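Local coordinates for DUF4276 family protein (Pyrococcus horikoshii, PDB 2P62) that is of unknown function but belongs to a family grouped with the Toprim-like proteins, which suggests a possible nucleic-acid-related role, at residues I212-M215 against I216-R220; E221-I224 against R225-S228. One frame throughout, in Å; residues are numbered along the deposited sequence.

Interaction 1: residues I212-M215 against I216-R220; sequences IGIM and IHRNR
Ile212 and Ile216 sit one turn apart near the C-terminal end of helix 204-218, joined by the regular bond from Ile216 N to Ile212 O (3.0 Å). Their side chains meet more lightly, Ile212 CG2 lying 4.2 Å from Ile216 CD1, and both also pack on helix 11-23. At Gly213 the carbonyl O lies 3.6 Å from Ile216 CB and makes no helical bond to His217 N. That N-H turns to Ile214 O instead, so this oxygen accepts twice: from Arg218 N in the carbonyl plane, and from His217 N well above it with a bent N-H...O angle of 137°. Met215 O then takes Asn219 N (2.7 Å), the last turn before the chain leaves helical geometry. With CG anti to the backbone N (chi1 -178°) and a bend at chi3, the Met215 side chain brings CE to 3.4 Å from Arg218 NH2, the two side chains crossing obliquely. Cutting Met215 back to alanine is likely to leave Leu222 and Leu223 of the next helix without their neighbour and Arg218 NH2 without the methyl beside it. Since Arg218 NH2 is also salt-bridged to Asp163, the methionine methyl lends apolar cover to an ion pair while the carbonyls close the helix.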
loop_
_atom_site.group_PDB
_atom_site.type_symbol
_atom_site.label_atom_id
_atom_site.label_comp_id
_atom_site.label_asym_id
_atom_site.label_seq_id
_atom_site.Cartn_x
_atom_site.Cartn_y
_atom_site.Cartn_z
ATOM N N ILE A 212 8.082 -1.447 -14.175
ATOM C CA ILE A 212 9.092 -0.634 -14.833
ATOM C C ILE A 212 10.475 -1.257 -14.683
ATOM O O ILE A 212 11.260 -1.280 -15.631
ATOM C CB ILE A 212 9.087 0.799 -14.273
ATOM C CG1 ILE A 212 7.744 1.460 -14.612
ATOM C CG2 ILE A 212 10.276 1.591 -14.828
ATOM C CD1 ILE A 212 7.622 2.909 -14.187
ATOM N N GLY A 213 10.758 -1.774 -13.493
ATOM C CA GLY A 213 12.046 -2.394 -13.232
ATOM C C GLY A 213 12.341 -3.544 -14.172
ATOM O O GLY A 213 13.471 -3.728 -14.621
ATOM N N ILE A 214 11.321 -4.333 -14.469
ATOM C CA ILE A 214 11.498 -5.449 -15.373
ATOM C C ILE A 214 11.654 -4.964 -16.819
ATOM O O ILE A 214 12.492 -5.482 -17.555
ATOM C CB ILE A 214 10.317 -6.424 -15.253
ATOM C CG1 ILE A 214 10.381 -7.127 -13.894
ATOM C CG2 ILE A 214 10.341 -7.426 -16.391
ATOM C CD1 ILE A 214 9.194 -8.034 -13.605
ATOM N N MET A 215 10.857 -3.968 -17.214
ATOM C CA MET A 215 10.910 -3.420 -18.570
ATOM C C MET A 215 12.312 -2.943 -18.889
ATOM O O MET A 215 12.804 -3.127 -19.998
ATOM C CB MET A 215 9.937 -2.243 -18.738
ATOM C CG MET A 215 9.919 -1.662 -20.162
ATOM S SD MET A 215 8.581 -0.488 -20.480
ATOM C CE MET A 215 7.244 -1.664 -20.664
ATOM N N ILE A 216 12.950 -2.320 -17.906
ATOM C CA ILE A 216 14.299 -1.815 -18.081
ATOM C C ILE A 216 15.222 -2.951 -18.502
ATOM O O ILE A 216 16.231 -2.730 -19.171
ATOM C CB ILE A 216 14.799 -1.168 -16.779
ATOM C CG1 ILE A 216 13.942 0.061 -16.474
ATOM C CG2 ILE A 216 16.256 -0.776 -16.908
ATOM C CD1 ILE A 216 14.389 0.840 -15.265
ATOM N N HIS A 217 14.852 -4.171 -18.128
ATOM C CA HIS A 217 15.632 -5.347 -18.468
ATOM C C HIS A 217 15.183 -6.042 -19.754
ATOM O O HIS A 217 16.023 -6.524 -20.507
ATOM C CB HIS A 217 15.606 -6.344 -17.308
ATOM C CG HIS A 217 16.537 -5.993 -16.187
ATOM N ND1 HIS A 217 16.317 -6.388 -14.884
ATOM C CD2 HIS A 217 17.704 -5.306 -16.179
ATOM C CE1 HIS A 217 17.308 -5.958 -14.122
ATOM N NE2 HIS A 217 18.162 -5.298 -14.883
ATOM N N ARG A 218 13.879 -6.097 -20.022
ATOM C CA ARG A 218 13.404 -6.770 -21.233
ATOM C C ARG A 218 13.305 -5.887 -22.469
ATOM O O ARG A 218 13.510 -6.365 -23.588
ATOM C CB ARG A 218 12.045 -7.449 -20.998
ATOM C CG ARG A 218 10.872 -6.513 -20.730
ATOM C CD ARG A 218 9.562 -7.300 -20.630
ATOM N NE ARG A 218 8.470 -6.520 -20.045
ATOM C CZ ARG A 218 7.701 -5.662 -20.711
ATOM N NH1 ARG A 218 7.884 -5.460 -22.008
ATOM N NH2 ARG A 218 6.750 -4.994 -20.069
ATOM N N ASN A 219 12.989 -4.610 -22.275
ATOM C CA ASN A 219 12.867 -3.685 -23.396
ATOM C C ASN A 219 13.146 -2.261 -22.951
ATOM O O ASN A 219 12.246 -1.429 -22.871
ATOM C CB ASN A 219 11.468 -3.784 -24.005
ATOM C CG ASN A 219 11.340 -3.023 -25.319
ATOM O OD1 ASN A 219 10.342 -3.164 -26.033
ATOM N ND2 ASN A 219 12.343 -2.207 -25.639
ATOM N N ARG A 220 14.417 -1.993 -22.677
ATOM C CA ARG A 220 14.871 -0.689 -22.226
ATOM C C ARG A 220 14.466 0.450 -23.160
ATOM O O ARG A 220 14.041 1.513 -22.704
ATOM C CB ARG A 220 16.393 -0.713 -22.064
ATOM C CG ARG A 220 16.984 0.478 -21.306
ATOM C CD ARG A 220 18.391 0.148 -20.817
ATOM N NE ARG A 220 18.986 1.187 -19.978
ATOM C CZ ARG A 220 19.525 2.313 -20.437
ATOM N NH1 ARG A 220 19.544 2.559 -21.742
ATOM N NH2 ARG A 220 20.060 3.186 -19.588
#

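Interaction 2: residues E221-I224 against R225-S228; sequences ELLI and RFLS
Leu223 reaches both Phe226 and Leu227 within helix 220-229, a regular alpha-helix whose successive i to i+4 backbone bonds join residues 221-224 to 225-228. Arg225 N donates to Glu221 O, Phe226 N to Leu222 O, Leu227 N to Leu223 O and Ser228 N to Ile224 O. The third is nearly straight, with an N-H...O angle of 170° and a length of 2.8 Å from Leu227 N to Leu223 O; the fourth is more bent, at 139°.

The apolar contacts gather on the buried side. Leu223 has CG anti to its backbone N (chi1 178°), which carries CD1 forward to 4.0 Å from Phe226 CD1; the leucine branch and the phenylalanine side chain run at a slant to one another. Leu223 CG also approaches Leu227 CD1, at 4.2 Å. Beyond the helix, Phe226 packs on Tyr158, Leu159 and Leu162 of helix 152-162, whereas Leu227 turns to Leu233 and Leu236 of helix 233-239. One helix thus joins two others through neighbouring side chains.

The polar end of Arg225 is used outside the two segments: the side chain is extended from CG to NE, and its NE forms a salt bridge with Glu229, one turn further on. Leu222 CD1 stands obliquely to the guanidinium, 4.4 Å from Arg225 NH1.

Side chains also lie against the carbonyls: Leu223 O is at the edge of the Phe226 ring, near its plane and 3.7 Å from Phe226 CD1, while Leu227 CG comes to 3.2 Å from that same Leu223 O.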
loop_
_atom_site.group_PDB
_atom_site.type_symbol
_atom_site.label_atom_id
_atom_site.label_comp_id
_atom_site.label_asym_id
_atom_site.label_seq_id
_atom_site.Cartn_x
_atom_site.Cartn_y
_atom_site.Cartn_z
ATOM N N GLU A 221 14.590 0.224 -24.463
ATOM C CA GLU A 221 14.258 1.257 -25.441
ATOM C C GLU A 221 12.807 1.688 -25.407
ATOM O O GLU A 221 12.484 2.847 -25.687
ATOM C CB GLU A 221 14.634 0.791 -26.848
ATOM C CG GLU A 221 16.135 0.621 -27.010
ATOM C CD GLU A 221 16.895 1.811 -26.441
ATOM O OE1 GLU A 221 16.612 2.957 -26.868
ATOM O OE2 GLU A 221 17.765 1.601 -25.561
ATOM N N LEU A 222 11.930 0.754 -25.073
ATOM C CA LEU A 222 10.517 1.071 -24.997
ATOM C C LEU A 222 10.288 2.114 -23.888
ATOM O O LEU A 222 9.591 3.101 -24.105
ATOM C CB LEU A 222 9.714 -0.200 -24.715
ATOM C CG LEU A 222 8.203 0.022 -24.663
ATOM C CD1 LEU A 222 7.692 0.419 -26.049
ATOM C CD2 LEU A 222 7.525 -1.246 -24.182
ATOM N N LEU A 223 10.886 1.897 -22.712
ATOM C CA LEU A 223 10.742 2.822 -21.582
ATOM C C LEU A 223 11.322 4.197 -21.907
ATOM O O LEU A 223 10.720 5.232 -21.601
ATOM C CB LEU A 223 11.445 2.282 -20.328
ATOM C CG LEU A 223 11.387 3.204 -19.094
ATOM C CD1 LEU A 223 9.991 3.137 -18.493
ATOM C CD2 LEU A 223 12.433 2.796 -18.059
ATOM N N ILE A 224 12.499 4.202 -22.518
ATOM C CA ILE A 224 13.152 5.446 -22.888
ATOM C C ILE A 224 12.273 6.208 -23.871
ATOM O O ILE A 224 12.098 7.416 -23.742
ATOM C CB ILE A 224 14.547 5.170 -23.498
ATOM C CG1 ILE A 224 15.509 4.733 -22.385
ATOM C CG2 ILE A 224 15.065 6.400 -24.209
ATOM C CD1 ILE A 224 16.879 4.304 -22.872
ATOM N N ARG A 225 11.708 5.493 -24.839
ATOM C CA ARG A 225 10.833 6.101 -25.840
ATOM C C ARG A 225 9.598 6.671 -25.145
ATOM O O ARG A 225 9.139 7.776 -25.452
ATOM C CB ARG A 225 10.402 5.050 -26.863
ATOM C CG ARG A 225 9.360 5.537 -27.847
ATOM C CD ARG A 225 8.721 4.381 -28.608
ATOM N NE ARG A 225 7.493 4.843 -29.246
ATOM C CZ ARG A 225 6.544 4.054 -29.735
ATOM N NH1 ARG A 225 6.669 2.731 -29.669
ATOM N NH2 ARG A 225 5.457 4.599 -30.276
ATOM N N PHE A 226 9.060 5.898 -24.210
ATOM C CA PHE A 226 7.900 6.326 -23.456
ATOM C C PHE A 226 8.229 7.623 -22.719
ATOM O O PHE A 226 7.507 8.613 -22.845
ATOM C CB PHE A 226 7.478 5.218 -22.476
ATOM C CG PHE A 226 6.756 5.719 -21.253
ATOM C CD1 PHE A 226 7.409 5.770 -20.021
ATOM C CD2 PHE A 226 5.441 6.169 -21.335
ATOM C CE1 PHE A 226 6.764 6.262 -18.890
ATOM C CE2 PHE A 226 4.783 6.663 -20.212
ATOM C CZ PHE A 226 5.443 6.713 -18.987
ATOM N N LEU A 227 9.333 7.618 -21.971
ATOM C CA LEU A 227 9.770 8.792 -21.202
ATOM C C LEU A 227 9.935 10.034 -22.075
ATOM O O LEU A 227 9.730 11.165 -21.617
ATOM C CB LEU A 227 11.103 8.505 -20.496
ATOM C CG LEU A 227 11.116 7.490 -19.349
ATOM C CD1 LEU A 227 12.556 7.248 -18.894
ATOM C CD2 LEU A 227 10.257 8.004 -18.194
ATOM N N SER A 228 10.322 9.815 -23.328
ATOM C CA SER A 228 10.521 10.905 -24.272
ATOM C C SER A 228 9.184 11.434 -24.819
ATOM O O SER A 228 8.951 12.643 -24.830
ATOM C CB SER A 228 11.427 10.439 -25.421
ATOM O OG SER A 228 11.727 11.505 -26.311
#

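Overall arrangement
Interactions 1 and 2 lie in series on consecutive helices, 204-218 and 220-229, with centres about 10 Å apart, and each combines buried with exposed residues. Their buried sides meet directly: Ile216 CG1 is 3.5 Å from Leu223 CD2, and Met215 CE is 3.6 Å from Leu222 CD2. They differ in their backbone, since residues 212-220 include a helix end with a doubly used carbonyl, whereas residues 221-228 keep the i to i+4 bonds. Their outward packing also differs, toward helix 11-23 from the first and toward helices 152-162 and 233-239 from the second. On the exposed side, the arginine of interaction 1 pairs with an aspartate distant in sequence, that of interaction 2 with a glutamate of its own helix.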